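Local coordinates for protein taurocyamine kinase (Schistosoma mansoni, PDB 4WOD) that reversibly transfers phosphate between ATP and taurocyamine as a magnesium-dependent phosphagen kinase built of two fused, duplicated kinase repeats, at residues S64-A69 / G134-K139; R126-F131 / E222-V227; E140-L145 / Y198-T203; E144-I149 / V217-E222. The protein carries 4 engineered substitutions. All coordinates share one frame; numbering follows the deposited sequence.

Interaction 1 (S64-A69 / G134-K139); sequences SCDLNA and GPTLTK
Cys65 and Thr136, with Pro135 beside them, carry this junction between two irregular segments. The hydroxyl OG1 of Thr136 donates a short hydrogen bond of 2.6 Å to the carbonyl oxygen O of Cys65. It approaches at a C=O...donor angle of 145°, tilted 29° from the carbonyl plane. Phe133 O is a second carbonyl partner of OG1 and can only share that one proton. OG1 lies between the backbone N and the carbonyl carbon of its own residue (chi1 46°). CG2, anti to the carbonyl carbon and beside the backbone N, is 3.5 Å from Cys65 O. The same methyl comes 3.6 Å from Asp66 OD2, and Asp66 CB rests 3.4 Å from Thr136 OG1, the two side chains crossing at about a right angle. Pro135 fills in alongside: its CD lies 3.8 Å from Cys65 O, and its CB meets Cys65 CB at 4.3 Å in apolar contact. Both carboxylate oxygens of Asp66 are bonded, OD2 to Thr40 OG1 and OD1 to Asn68 N at 2.8 Å through its anti lone pair. That capping bond accompanies the type I turn from Asp66 to Ala69, which leads into helix 69-72. The contact thus joins the small N-terminal domain of a phosphagen kinase to its large catalytic domain, on the loop that continues from the arginine-binding residues Ala59, Leu60, Leu61 and Arg63.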
# COMPACT_ATOMS: atom_id res chain seq x y z
N SER A 64 13.77 -11.40 -22.78
CA SER A 64 13.86 -12.61 -23.59
C SER A 64 14.83 -12.41 -24.73
O SER A 64 14.77 -11.40 -25.44
CB SER A 64 12.48 -13.03 -24.10
OG SER A 64 11.77 -11.93 -24.63
N CYS A 65 15.73 -13.37 -24.89
CA CYS A 65 16.72 -13.36 -25.96
C CYS A 65 16.06 -13.38 -27.34
O CYS A 65 16.60 -12.82 -28.30
CB CYS A 65 17.66 -14.55 -25.80
SG CYS A 65 16.88 -16.21 -25.71
N ASP A 66 14.91 -14.03 -27.44
CA ASP A 66 14.11 -14.06 -28.66
C ASP A 66 12.76 -14.66 -28.28
O ASP A 66 12.57 -15.08 -27.14
CB ASP A 66 14.77 -14.88 -29.77
CG ASP A 66 15.06 -16.31 -29.35
OD1 ASP A 66 14.12 -17.12 -29.24
OD2 ASP A 66 16.25 -16.63 -29.14
N LEU A 67 11.85 -14.75 -29.24
CA LEU A 67 10.46 -15.13 -28.95
C LEU A 67 10.33 -16.58 -28.49
O LEU A 67 9.34 -16.94 -27.85
CB LEU A 67 9.57 -14.88 -30.18
CG LEU A 67 9.91 -15.66 -31.45
CD1 LEU A 67 9.10 -16.95 -31.54
CD2 LEU A 67 9.66 -14.82 -32.70
N ASN A 68 11.32 -17.41 -28.80
CA ASN A 68 11.30 -18.81 -28.42
C ASN A 68 11.80 -19.05 -27.01
O ASN A 68 11.84 -20.21 -26.56
CB ASN A 68 12.15 -19.65 -29.37
CG ASN A 68 11.63 -19.63 -30.77
OD1 ASN A 68 12.24 -19.03 -31.66
ND2 ASN A 68 10.49 -20.29 -30.99
N ALA A 69 12.24 -17.98 -26.34
CA ALA A 69 12.78 -18.12 -25.00
C ALA A 69 11.70 -18.65 -24.07
O ALA A 69 11.99 -19.44 -23.16
CB ALA A 69 13.32 -16.81 -24.48
N GLY A 134 16.84 -8.11 -29.36
CA GLY A 134 18.16 -7.53 -29.16
C GLY A 134 19.37 -8.47 -29.15
O GLY A 134 20.30 -8.29 -29.95
N PRO A 135 19.36 -9.47 -28.25
CA PRO A 135 20.50 -10.39 -28.08
C PRO A 135 20.75 -11.35 -29.24
O PRO A 135 21.84 -11.91 -29.32
CB PRO A 135 20.13 -11.18 -26.81
CG PRO A 135 19.20 -10.27 -26.06
CD PRO A 135 18.39 -9.63 -27.16
N THR A 136 19.76 -11.57 -30.10
CA THR A 136 19.91 -12.59 -31.12
C THR A 136 19.83 -12.06 -32.56
O THR A 136 20.08 -12.80 -33.50
CB THR A 136 18.85 -13.73 -30.96
OG1 THR A 136 17.55 -13.16 -30.74
CG2 THR A 136 19.20 -14.66 -29.78
N LEU A 137 19.46 -10.80 -32.73
CA LEU A 137 19.46 -10.18 -34.05
C LEU A 137 20.89 -9.98 -34.54
O LEU A 137 21.82 -9.82 -33.75
CB LEU A 137 18.72 -8.84 -34.03
CG LEU A 137 17.22 -9.00 -33.78
CD1 LEU A 137 16.60 -7.72 -33.20
CD2 LEU A 137 16.55 -9.42 -35.10
N THR A 138 21.07 -10.02 -35.84
CA THR A 138 22.31 -9.51 -36.43
C THR A 138 22.06 -8.08 -36.88
O THR A 138 20.91 -7.62 -36.90
CB THR A 138 22.78 -10.35 -37.62
OG1 THR A 138 21.80 -10.26 -38.65
CG2 THR A 138 22.94 -11.82 -37.21
N LYS A 139 23.13 -7.37 -37.25
CA LYS A 139 22.93 -6.02 -37.77
C LYS A 139 22.04 -6.09 -39.00
O LYS A 139 21.12 -5.27 -39.16
CB LYS A 139 24.26 -5.34 -38.10
CG LYS A 139 24.10 -3.95 -38.68
CD LYS A 139 25.39 -3.15 -38.53
CE LYS A 139 25.37 -1.90 -39.38
NZ LYS A 139 26.54 -1.04 -39.04

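Interaction 2 (R126-F131 / E222-V227); sequences RTVEGF and EDHIRV. With ARG (arginine), chain B.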
# COMPACT_ATOMS: atom_id res chain seq x y z
N ARG A 126 3.97 -5.74 -30.87
CA ARG A 126 3.97 -7.02 -31.57
C ARG A 126 5.39 -7.49 -31.85
O ARG A 126 6.31 -6.69 -32.07
CB ARG A 126 3.22 -6.92 -32.90
CG ARG A 126 1.72 -6.63 -32.79
CD ARG A 126 0.97 -7.81 -32.18
NE ARG A 126 -0.48 -7.69 -32.32
CZ ARG A 126 -1.29 -7.25 -31.36
NH1 ARG A 126 -0.77 -6.87 -30.19
NH2 ARG A 126 -2.61 -7.18 -31.57
N THR A 127 5.54 -8.81 -31.85
CA THR A 127 6.73 -9.49 -32.29
C THR A 127 6.48 -10.06 -33.68
O THR A 127 5.48 -10.75 -33.88
CB THR A 127 7.09 -10.64 -31.37
OG1 THR A 127 7.33 -10.15 -30.04
CG2 THR A 127 8.31 -11.42 -31.91
N VAL A 128 7.36 -9.78 -34.62
CA VAL A 128 7.25 -10.38 -35.95
C VAL A 128 7.92 -11.77 -35.96
O VAL A 128 9.09 -11.90 -35.58
CB VAL A 128 7.88 -9.45 -37.05
CG1 VAL A 128 7.89 -10.14 -38.41
CG2 VAL A 128 7.13 -8.10 -37.12
N GLU A 129 7.18 -12.80 -36.37
CA GLU A 129 7.75 -14.16 -36.48
C GLU A 129 9.00 -14.21 -37.33
O GLU A 129 9.10 -13.53 -38.36
CB GLU A 129 6.73 -15.13 -37.07
CG GLU A 129 5.62 -15.52 -36.13
CD GLU A 129 4.64 -16.47 -36.77
OE1 GLU A 129 4.55 -16.48 -38.02
OE2 GLU A 129 3.99 -17.23 -36.01
N GLY A 130 9.95 -15.05 -36.92
CA GLY A 130 11.13 -15.33 -37.70
C GLY A 130 12.32 -14.46 -37.33
O GLY A 130 13.38 -14.60 -37.93
N PHE A 131 12.15 -13.55 -36.36
CA PHE A 131 13.23 -12.63 -36.01
C PHE A 131 13.46 -12.65 -34.52
O PHE A 131 12.51 -12.78 -33.77
CB PHE A 131 12.93 -11.18 -36.43
CG PHE A 131 12.83 -10.98 -37.91
CD1 PHE A 131 13.94 -10.57 -38.65
CD2 PHE A 131 11.62 -11.19 -38.56
CE1 PHE A 131 13.85 -10.36 -40.01
CE2 PHE A 131 11.52 -10.99 -39.94
CZ PHE A 131 12.64 -10.58 -40.66
N GLU A 222 12.41 -1.75 -28.70
CA GLU A 222 12.51 -2.79 -27.67
C GLU A 222 11.79 -4.02 -28.20
O GLU A 222 12.40 -5.07 -28.44
CB GLU A 222 11.89 -2.33 -26.35
CG GLU A 222 11.62 -3.48 -25.39
CD GLU A 222 11.14 -3.03 -24.02
OE1 GLU A 222 10.14 -3.60 -23.54
OE2 GLU A 222 11.76 -2.12 -23.42
N ASP A 223 10.48 -3.85 -28.39
CA ASP A 223 9.72 -4.77 -29.21
C ASP A 223 9.92 -4.44 -30.67
O ASP A 223 10.43 -3.36 -31.01
CB ASP A 223 8.23 -4.72 -28.84
CG ASP A 223 7.94 -5.42 -27.51
OD1 ASP A 223 8.36 -6.58 -27.36
OD2 ASP A 223 7.36 -4.79 -26.60
N HIS A 224 9.56 -5.38 -31.54
CA HIS A 224 9.71 -5.19 -32.97
C HIS A 224 8.90 -3.96 -33.38
O HIS A 224 9.40 -3.04 -34.04
CB HIS A 224 9.28 -6.45 -33.74
CG HIS A 224 10.23 -7.59 -33.57
ND1 HIS A 224 9.96 -8.87 -34.01
CD2 HIS A 224 11.46 -7.65 -33.00
CE1 HIS A 224 10.98 -9.66 -33.73
NE2 HIS A 224 11.92 -8.94 -33.13
N ILE A 225 7.65 -3.97 -32.94
CA ILE A 225 6.72 -2.87 -33.19
C ILE A 225 6.04 -2.45 -31.90
O ILE A 225 5.58 -3.30 -31.13
CB ILE A 225 5.62 -3.27 -34.19
CG1 ILE A 225 6.18 -4.17 -35.29
CG2 ILE A 225 4.96 -2.03 -34.74
CD1 ILE A 225 5.13 -4.82 -36.19
N ARG A 226 6.00 -1.15 -31.65
CA ARG A 226 5.15 -0.60 -30.61
C ARG A 226 4.25 0.42 -31.28
O ARG A 226 4.73 1.35 -31.93
CB ARG A 226 5.96 0.03 -29.46
CG ARG A 226 5.05 0.32 -28.26
CD ARG A 226 5.78 0.66 -26.95
NE ARG A 226 6.74 -0.32 -26.45
CZ ARG A 226 6.54 -1.63 -26.27
NH1 ARG A 226 7.52 -2.37 -25.77
NH2 ARG A 226 5.39 -2.23 -26.58
N VAL A 227 2.94 0.21 -31.16
CA VAL A 227 1.95 1.08 -31.77
C VAL A 227 1.18 1.85 -30.70
O VAL A 227 0.69 1.28 -29.71
CB VAL A 227 0.98 0.29 -32.65
CG1 VAL A 227 0.17 1.23 -33.54
CG2 VAL A 227 1.75 -0.72 -33.51
N ARG B . 8.27 -4.92 -14.53
CA ARG B . 9.45 -4.76 -15.34
C ARG B . 10.80 -4.84 -14.64
O ARG B . 11.01 -4.17 -13.60
CB ARG B . 9.36 -3.54 -16.17
CG ARG B . 8.56 -3.77 -17.41
CD ARG B . 9.52 -3.67 -18.54
NE ARG B . 8.83 -3.86 -19.79
CZ ARG B . 8.97 -3.06 -20.81
NH1 ARG B . 8.32 -3.29 -21.91
NH2 ARG B . 9.75 -2.02 -20.71
OXT ARG B . 11.53 -5.64 -15.24
O HOH W 1 8.43 -7.68 -29.91
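In the central antiparallel sheet of the catalytic domain, Arg126 and Ile225 form a hydrogen-bonded pair, a few residues along the chain from Glu222 of the arginine pocket. Arg126 N donates to Ile225 O at 2.9 Å, and Ile225 N returns a bond to Arg126 O at 3.2 Å. Past this pair the strand pairing gives way to a side-chain bond: Val128 N donates to His224 ND1 at 2.8 Å, close to the imidazole plane (15° out of it). ND1 is the acceptor, while NE2 at the far side of the ring is hydrogen-bonded to Gly132 O, gripping the ring through both nitrogens. Phe131 O also lies at the ring edge, 3.5 Å from His224 CE1, and Thr127 CG2 approaches the ring obliquely. A water ties the two segments again: it accepts from His224 N and lies within bonding distance of Arg126 O, Thr127 OG1 and Asp223 OD1, which must share its two protons. Thr127 OG1 is also hydrogen-bonded to Ile265 O, and Asp223 OD1 to Phe267 N. Asp223 OD2 forms a salt bridge with Arg226 NH1 at 2.6 Å, which probably helps orient that predicted ATP-binding arginine. Glu222, its chain extended, reaches the bound arginine: OE1 takes an unusually short bond from the ligand's NH1, whose exact length (2.5 Å) carries little weight, and OE2 a weak one from its NH2. Val128 CG2 and Ile225 CD1 touch at 4.0 Å beside helix 139-154, where Leu145 packs on Val128, Phe131 and His224 and Ile149 on Ile225; strand 215-219 flanks strand 225-232, with Val217 against Ile225.

Interaction 3 (E140-L145 / Y198-T203); sequences ETRIEL and YIDWPT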
# COMPACT_ATOMS: atom_id res chain seq x y z
N GLU A 140 22.28 -7.09 -39.84
CA GLU A 140 21.49 -7.26 -41.06
C GLU A 140 20.04 -7.68 -40.80
O GLU A 140 19.12 -7.14 -41.41
CB GLU A 140 22.16 -8.29 -41.98
CG GLU A 140 23.48 -7.83 -42.57
CD GLU A 140 24.06 -8.87 -43.51
OE1 GLU A 140 23.37 -9.20 -44.51
OE2 GLU A 140 25.17 -9.38 -43.25
N THR A 141 19.81 -8.61 -39.88
CA THR A 141 18.43 -9.05 -39.68
C THR A 141 17.57 -7.95 -39.02
O THR A 141 16.38 -7.82 -39.34
CB THR A 141 18.32 -10.36 -38.87
OG1 THR A 141 18.94 -10.21 -37.59
CG2 THR A 141 18.98 -11.50 -39.64
N ARG A 142 18.16 -7.14 -38.16
CA ARG A 142 17.38 -6.05 -37.59
C ARG A 142 16.92 -5.07 -38.69
O ARG A 142 15.78 -4.59 -38.66
CB ARG A 142 18.18 -5.32 -36.51
CG ARG A 142 17.39 -4.26 -35.76
CD ARG A 142 18.27 -3.47 -34.81
NE ARG A 142 18.75 -4.25 -33.67
CZ ARG A 142 19.96 -4.81 -33.59
NH1 ARG A 142 20.83 -4.69 -34.59
NH2 ARG A 142 20.30 -5.49 -32.49
N ILE A 143 17.80 -4.81 -39.66
CA ILE A 143 17.48 -3.89 -40.76
C ILE A 143 16.46 -4.55 -41.69
O ILE A 143 15.50 -3.90 -42.13
CB ILE A 143 18.77 -3.46 -41.54
CG1 ILE A 143 19.65 -2.59 -40.64
CG2 ILE A 143 18.42 -2.72 -42.84
CD1 ILE A 143 21.09 -2.51 -41.08
N GLU A 144 16.65 -5.84 -41.98
CA GLU A 144 15.62 -6.56 -42.76
C GLU A 144 14.22 -6.48 -42.10
O GLU A 144 13.20 -6.28 -42.79
CB GLU A 144 16.02 -8.02 -42.98
CG GLU A 144 17.14 -8.18 -43.97
CD GLU A 144 17.50 -9.63 -44.20
OE1 GLU A 144 17.20 -10.15 -45.29
OE2 GLU A 144 18.07 -10.25 -43.28
N LEU A 145 14.19 -6.60 -40.77
CA LEU A 145 12.95 -6.50 -40.00
C LEU A 145 12.37 -5.09 -40.11
O LEU A 145 11.16 -4.91 -40.35
CB LEU A 145 13.21 -6.89 -38.53
CG LEU A 145 12.05 -6.80 -37.54
CD1 LEU A 145 10.85 -7.63 -38.02
CD2 LEU A 145 12.51 -7.22 -36.14
N TYR A 198 20.27 -2.00 -27.32
CA TYR A 198 20.85 -0.90 -28.11
C TYR A 198 22.02 -1.36 -28.97
O TYR A 198 22.84 -0.55 -29.39
CB TYR A 198 21.31 0.22 -27.18
CG TYR A 198 20.20 0.82 -26.34
CD1 TYR A 198 18.93 1.04 -26.87
CD2 TYR A 198 20.42 1.15 -25.00
CE1 TYR A 198 17.92 1.59 -26.11
CE2 TYR A 198 19.42 1.70 -24.23
CZ TYR A 198 18.17 1.92 -24.78
OH TYR A 198 17.18 2.47 -24.00
N ILE A 199 22.10 -2.66 -29.23
CA ILE A 199 23.16 -3.20 -30.05
C ILE A 199 23.03 -2.66 -31.48
O ILE A 199 21.91 -2.57 -32.01
CB ILE A 199 23.12 -4.74 -30.02
CG1 ILE A 199 23.32 -5.23 -28.57
CG2 ILE A 199 24.12 -5.36 -31.00
CD1 ILE A 199 23.09 -6.69 -28.39
N ASP A 200 24.16 -2.26 -32.07
CA ASP A 200 24.23 -1.67 -33.41
C ASP A 200 23.42 -0.37 -33.52
O ASP A 200 22.91 -0.06 -34.59
CB ASP A 200 23.73 -2.64 -34.48
CG ASP A 200 24.43 -3.99 -34.44
OD1 ASP A 200 25.66 -4.02 -34.32
OD2 ASP A 200 23.73 -5.04 -34.53
N TRP A 201 23.32 0.37 -32.41
CA TRP A 201 22.62 1.67 -32.38
C TRP A 201 23.26 2.63 -33.38
O TRP A 201 24.48 2.73 -33.42
CB TRP A 201 22.67 2.26 -30.96
CG TRP A 201 21.88 3.52 -30.80
CD1 TRP A 201 22.34 4.81 -30.91
CD2 TRP A 201 20.48 3.63 -30.50
NE1 TRP A 201 21.32 5.70 -30.70
CE2 TRP A 201 20.16 5.01 -30.45
CE3 TRP A 201 19.46 2.69 -30.28
CZ2 TRP A 201 18.88 5.47 -30.19
CZ3 TRP A 201 18.18 3.16 -30.01
CH2 TRP A 201 17.90 4.54 -29.97
N PRO A 202 22.46 3.36 -34.17
CA PRO A 202 21.01 3.43 -34.16
C PRO A 202 20.39 2.69 -35.33
O PRO A 202 19.27 2.98 -35.68
CB PRO A 202 20.77 4.93 -34.32
CG PRO A 202 21.82 5.30 -35.34
CD PRO A 202 23.02 4.38 -35.08
N THR A 203 21.11 1.74 -35.91
CA THR A 203 20.62 1.08 -37.13
C THR A 203 19.40 0.18 -36.89
O THR A 203 19.19 -0.36 -35.79
CB THR A 203 21.74 0.23 -37.80
OG1 THR A 203 22.18 -0.80 -36.91
CG2 THR A 203 22.94 1.12 -38.16
O HOH W 2 20.80 -3.29 -37.09
O HOH W 3 19.37 -4.40 -30.09
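Arg142 reaches from helix 139-154 to the loop 198-203. From CB, which points at the loop, the chain passes to CG, anti to the backbone N (chi1 -174°), and runs extended to CD. That CD lies 3.4 Å from Thr203 O. A bend at chi3 (-69°) then places NE, 3.9 Å from Ile199 O. The same carbonyl oxygen sits over one face of the guanidinium, 3.2 Å above the plane and displaced toward the rim. At the tip, NH1 donates to Asp200 OD2 at 2.9 Å, forming a salt bridge that uses the anti lone pair of OD2; guanidinium and carboxylate planes are 69° apart. NH1 also gives to a water that in turn donates to Thr203 OG1. The other branch, NH2, packs 3.8 Å from Ile199 CB and donates to a second water. Nearby, Ile143 CD1 touches Thr203 CB. Thr203 N and OG1 both bond Asp200 O, closing the loop on itself, while Ile199 O has its own donor in Arg205 NH2. One buried cation, bonded to one carboxylate and two waters, with carbonyl oxygens packed against it, joins helix to loop; the carboxylate and the surrounding carbonyls should help offset the like charge of Arg205 close by.

Interaction 4 (E144-I149 / V217-E222); sequences ELENKI and VWINEE. With ARG (arginine), chain B.
Ile149 and Ile219 meet in a tight carbon contact, Ile149 CG2 lying 3.5 Å from Ile219 CD1, closer than usual for two carbons. The two side chains slide past each other in opposite directions, bringing Ile149 CD1 within 4.1 Å of Ile219 CG2. Ile219 CG2 is anti to the backbone N, and this methyl also settles against the helix one turn back, 4.0 Å from both CA and CG of Glu146, whose side chain it crosses at about a right angle. Next along the strand end, Asn220 lays its amide against Leu145 and Glu146: OD1 sits 3.5 Å from Leu145 CD2, and ND2 is 4.0 Å from Glu146 N, so the amide packs against the helix but makes no hydrogen bond to 144-149. Its positive phi of 64° marks the place where strand 215-219 ends and the chain turns toward Glu222 and the bound arginine. In the next shell, polar tips are satisfied by other partners: Asn220 ND2 by Gly204 O, and Glu146 OE2 by the hydroxyl of Tyr164, which belongs to edge strand 162-166. Helix 139-154 thus packs on one face of the sheet, with Leu153 continuing the packing on Val217 and Ile219, Ile149 also touching Ile225 of strand 225-232, and strand 206-210 bordering strand 215-219 on its other side.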
# COMPACT_ATOMS: atom_id res chain seq x y z
N GLU A 144 16.65 -5.84 -41.98
CA GLU A 144 15.62 -6.56 -42.76
C GLU A 144 14.22 -6.48 -42.10
O GLU A 144 13.20 -6.28 -42.79
CB GLU A 144 16.02 -8.02 -42.98
CG GLU A 144 17.14 -8.18 -43.97
CD GLU A 144 17.50 -9.63 -44.20
OE1 GLU A 144 17.20 -10.15 -45.29
OE2 GLU A 144 18.07 -10.25 -43.28
N LEU A 145 14.19 -6.60 -40.77
CA LEU A 145 12.95 -6.50 -40.00
C LEU A 145 12.37 -5.09 -40.11
O LEU A 145 11.16 -4.91 -40.35
CB LEU A 145 13.21 -6.89 -38.53
CG LEU A 145 12.05 -6.80 -37.54
CD1 LEU A 145 10.85 -7.63 -38.02
CD2 LEU A 145 12.51 -7.22 -36.14
N GLU A 146 13.23 -4.09 -39.96
CA GLU A 146 12.82 -2.69 -40.12
C GLU A 146 12.20 -2.46 -41.50
O GLU A 146 11.12 -1.86 -41.60
CB GLU A 146 14.00 -1.74 -39.91
CG GLU A 146 13.62 -0.26 -40.03
CD GLU A 146 14.80 0.65 -40.30
OE1 GLU A 146 15.92 0.15 -40.55
OE2 GLU A 146 14.62 1.89 -40.24
N ASN A 147 12.86 -2.95 -42.55
CA ASN A 147 12.36 -2.80 -43.92
C ASN A 147 11.00 -3.45 -44.09
O ASN A 147 10.08 -2.86 -44.68
CB ASN A 147 13.34 -3.40 -44.95
CG ASN A 147 14.65 -2.62 -45.06
OD1 ASN A 147 14.74 -1.46 -44.70
ND2 ASN A 147 15.68 -3.29 -45.55
N LYS A 148 10.88 -4.68 -43.60
CA LYS A 148 9.62 -5.42 -43.62
C LYS A 148 8.52 -4.61 -42.95
O LYS A 148 7.41 -4.46 -43.49
CB LYS A 148 9.80 -6.77 -42.91
CG LYS A 148 8.71 -7.80 -43.17
CD LYS A 148 8.91 -9.01 -42.23
CE LYS A 148 8.35 -10.28 -42.83
NZ LYS A 148 9.26 -10.86 -43.87
N ILE A 149 8.84 -4.03 -41.79
CA ILE A 149 7.85 -3.26 -41.06
C ILE A 149 7.52 -1.90 -41.72
O ILE A 149 6.34 -1.53 -41.82
CB ILE A 149 8.30 -3.03 -39.60
CG1 ILE A 149 8.32 -4.37 -38.86
CG2 ILE A 149 7.32 -2.10 -38.90
CD1 ILE A 149 9.01 -4.36 -37.49
N VAL A 217 4.37 5.08 -34.41
CA VAL A 217 4.93 3.72 -34.37
C VAL A 217 6.43 3.69 -34.13
O VAL A 217 7.18 4.37 -34.83
CB VAL A 217 4.65 2.94 -35.68
CG1 VAL A 217 5.23 1.54 -35.57
CG2 VAL A 217 3.15 2.85 -35.96
N TRP A 218 6.86 2.90 -33.14
CA TRP A 218 8.28 2.69 -32.86
C TRP A 218 8.73 1.35 -33.44
O TRP A 218 8.12 0.29 -33.15
CB TRP A 218 8.55 2.73 -31.36
CG TRP A 218 8.46 4.10 -30.76
CD1 TRP A 218 8.27 5.27 -31.43
CD2 TRP A 218 8.59 4.45 -29.37
NE1 TRP A 218 8.26 6.33 -30.55
CE2 TRP A 218 8.46 5.85 -29.28
CE3 TRP A 218 8.80 3.71 -28.20
CZ2 TRP A 218 8.53 6.54 -28.06
CZ3 TRP A 218 8.88 4.39 -26.99
CH2 TRP A 218 8.74 5.79 -26.93
N ILE A 219 9.77 1.39 -34.26
CA ILE A 219 10.33 0.18 -34.84
C ILE A 219 11.65 -0.18 -34.17
O ILE A 219 12.60 0.61 -34.19
CB ILE A 219 10.56 0.35 -36.36
CG1 ILE A 219 9.24 0.73 -37.05
CG2 ILE A 219 11.14 -0.94 -36.95
CD1 ILE A 219 9.33 0.70 -38.55
N ASN A 220 11.68 -1.35 -33.54
CA ASN A 220 12.87 -1.94 -32.92
C ASN A 220 13.43 -1.14 -31.76
O ASN A 220 14.63 -1.22 -31.44
CB ASN A 220 13.95 -2.17 -33.99
CG ASN A 220 13.67 -3.42 -34.79
OD1 ASN A 220 13.07 -4.36 -34.27
ND2 ASN A 220 14.10 -3.45 -36.07
N GLU A 221 12.55 -0.40 -31.09
CA GLU A 221 12.96 0.30 -29.87
C GLU A 221 13.21 -0.70 -28.74
O GLU A 221 14.13 -0.53 -27.94
CB GLU A 221 11.90 1.33 -29.46
CG GLU A 221 12.24 2.07 -28.16
CD GLU A 221 11.63 1.44 -26.92
OE1 GLU A 221 10.56 0.80 -27.03
OE2 GLU A 221 12.22 1.60 -25.83
N GLU A 222 12.41 -1.75 -28.70
CA GLU A 222 12.51 -2.79 -27.67
C GLU A 222 11.79 -4.02 -28.20
O GLU A 222 12.40 -5.07 -28.44
CB GLU A 222 11.89 -2.33 -26.35
CG GLU A 222 11.62 -3.48 -25.39
CD GLU A 222 11.14 -3.03 -24.02
OE1 GLU A 222 10.14 -3.60 -23.54
OE2 GLU A 222 11.76 -2.12 -23.42
N ARG B . 8.27 -4.92 -14.53
CA ARG B . 9.45 -4.76 -15.34
C ARG B . 10.80 -4.84 -14.64
O ARG B . 11.01 -4.17 -13.60
CB ARG B . 9.36 -3.54 -16.17
CG ARG B . 8.56 -3.77 -17.41
CD ARG B . 9.52 -3.67 -18.54
NE ARG B . 8.83 -3.86 -19.79
CZ ARG B . 8.97 -3.06 -20.81
NH1 ARG B . 8.32 -3.29 -21.91
NH2 ARG B . 9.75 -2.02 -20.71
OXT ARG B . 11.53 -5.64 -15.24

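Interactions 1, 2 and 4 are buried, whereas interaction 3 lies nearer the surface. Interactions 3 and 4 use successive turns of helix 139-154, but the first is polar, with a salt bridge and waters, and the second mostly hydrocarbon against the sheet. Interaction 2 lies beside interaction 4, their centres about 7 Å apart: they share Glu222 and use neighbouring strands, and Leu145 packs its CD2 on His224 CD2. Interaction 1 instead joins two loops through one hydroxyl-to-carbonyl bond, and Leu67 reaches from it to Thr127 and Phe131 of interaction 2. Lys139 and Gly134 of interaction 1 also touch Asp200 and Ile199 of interaction 3.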